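Local coordinates for protein alginate lyase (Bacteroides ovatus, PDB 3NNB) that probably cleaves the polysaccharide alginate by beta-elimination, at residues G322-Q325 / S326-P329. Residues are numbered along the deposited sequence; the frame is centred on the assembly and turned at random.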
loop_
_atom_site.group_PDB
_atom_site.type_symbol
_atom_site.label_atom_id
_atom_site.label_comp_id
_atom_site.label_asym_id
_atom_site.label_seq_id
_atom_site.Cartn_x
_atom_site.Cartn_y
_atom_site.Cartn_z
ATOM N N GLY A 322 -12.989 -18.157 8.884
ATOM C CA GLY A 322 -13.414 -19.551 8.790
ATOM C C GLY A 322 -14.901 -19.811 8.975
ATOM O O GLY A 322 -15.338 -20.960 8.907
ATOM N N LYS A 323 -15.691 -18.756 9.171
ATOM C CA LYS A 323 -17.146 -18.843 9.314
ATOM C C LYS A 323 -17.778 -18.415 8.012
ATOM O O LYS A 323 -17.229 -17.566 7.328
ATOM C CB LYS A 323 -17.572 -17.888 10.418
ATOM C CG LYS A 323 -18.777 -18.247 11.189
ATOM C CD LYS A 323 -18.982 -17.319 12.376
ATOM C CE LYS A 323 -18.435 -17.895 13.679
ATOM N NZ LYS A 323 -18.958 -17.172 14.837
ATOM N N PRO A 324 -18.930 -19.002 7.631
ATOM C CA PRO A 324 -19.506 -18.627 6.351
ATOM C C PRO A 324 -20.007 -17.196 6.293
ATOM O O PRO A 324 -20.302 -16.576 7.340
ATOM C CB PRO A 324 -20.705 -19.581 6.185
ATOM C CG PRO A 324 -20.664 -20.475 7.309
ATOM C CD PRO A 324 -19.657 -20.100 8.299
ATOM N N GLN A 325 -20.175 -16.695 5.073
ATOM C CA GLN A 325 -20.636 -15.309 4.878
ATOM C C GLN A 325 -21.997 -15.040 5.512
ATOM O O GLN A 325 -22.296 -13.931 5.907
ATOM C CB GLN A 325 -20.618 -14.890 3.390
ATOM C CG GLN A 325 -21.080 -13.472 3.227
ATOM C CD GLN A 325 -20.733 -12.800 1.906
ATOM O OE1 GLN A 325 -20.191 -13.425 1.013
ATOM N NE2 GLN A 325 -21.104 -11.510 1.785
ATOM N N SER A 326 -22.837 -16.076 5.584
ATOM C CA SER A 326 -24.128 -15.947 6.249
ATOM C C SER A 326 -24.050 -15.367 7.635
ATOM O O SER A 326 -25.012 -14.709 8.084
ATOM C CB SER A 326 -24.832 -17.314 6.328
ATOM O OG SER A 326 -24.119 -18.267 7.076
ATOM N N GLU A 327 -22.901 -15.551 8.293
ATOM C CA GLU A 327 -22.782 -15.172 9.706
ATOM C C GLU A 327 -22.199 -13.762 9.878
ATOM O O GLU A 327 -22.187 -13.231 10.981
ATOM C CB GLU A 327 -21.941 -16.200 10.439
ATOM C CG GLU A 327 -22.495 -17.644 10.328
ATOM C CD GLU A 327 -23.960 -17.710 10.606
ATOM O OE1 GLU A 327 -24.377 -17.501 11.785
ATOM O OE2 GLU A 327 -24.738 -17.914 9.641
ATOM N N TRP A 328 -21.665 -13.205 8.789
ATOM C CA TRP A 328 -21.103 -11.851 8.763
ATOM C C TRP A 328 -22.235 -10.838 8.554
ATOM O O TRP A 328 -22.841 -10.775 7.487
ATOM C CB TRP A 328 -20.096 -11.772 7.593
ATOM C CG TRP A 328 -19.558 -10.440 7.259
ATOM C CD1 TRP A 328 -19.764 -9.771 6.095
ATOM C CD2 TRP A 328 -18.611 -9.672 8.005
ATOM N NE1 TRP A 328 -19.058 -8.589 6.088
ATOM C CE2 TRP A 328 -18.335 -8.501 7.253
ATOM C CE3 TRP A 328 -17.988 -9.835 9.239
ATOM C CZ2 TRP A 328 -17.477 -7.503 7.711
ATOM C CZ3 TRP A 328 -17.138 -8.831 9.687
ATOM C CH2 TRP A 328 -16.883 -7.686 8.913
ATOM N N PRO A 329 -22.543 -10.037 9.594
ATOM C CA PRO A 329 -23.719 -9.188 9.565
ATOM C C PRO A 329 -23.506 -7.792 8.934
ATOM O O PRO A 329 -24.127 -6.827 9.347
ATOM C CB PRO A 329 -24.084 -9.094 11.045
ATOM C CG PRO A 329 -22.709 -9.101 11.743
ATOM C CD PRO A 329 -21.864 -10.004 10.917
HETATM O O HOH W 1 -23.829 -12.004 5.544
#
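S326 sets its hydroxyl off the CB-CG edge of the P324 ring, S326 OG lying 3.8 Å from P324 CB, within a short 3-10 turn that begins at Q325 in the surface loop between helices 310-317 and 336-351. From there S326 OG donates to E327 OE2 at 2.7 Å, meeting the anti lone pair of that oxygen. A bend about CB-CG of E327 (chi2 -47°) brings the carboxylate round to the hydroxyl. E327 N also closes the turn, bonding to P324 O at 3.0 Å and nearly straight (164°). The aliphatic part of E327 crosses that of K323 at about a right angle, K323 CD resting 3.7 Å from E327 CB, while K323 NZ stays 6.2 Å from E327 OE1. W328 repeats the i to i+3 bond, W328 N meeting Q325 O at 3.0 Å, the bond more bent at 147°. One water then donates to both Q325 O and W328 O. The indole swings inward among Y320, Y330 and W336 and against helix 274-293, whereas the Q325 amide reaches Q332 O. The chemistry is thus divided: backbone bonds and a water shape the turn, K323 and E327 meet through carbon without a salt bridge, and W328 ties the turn to a cluster of aromatic rings.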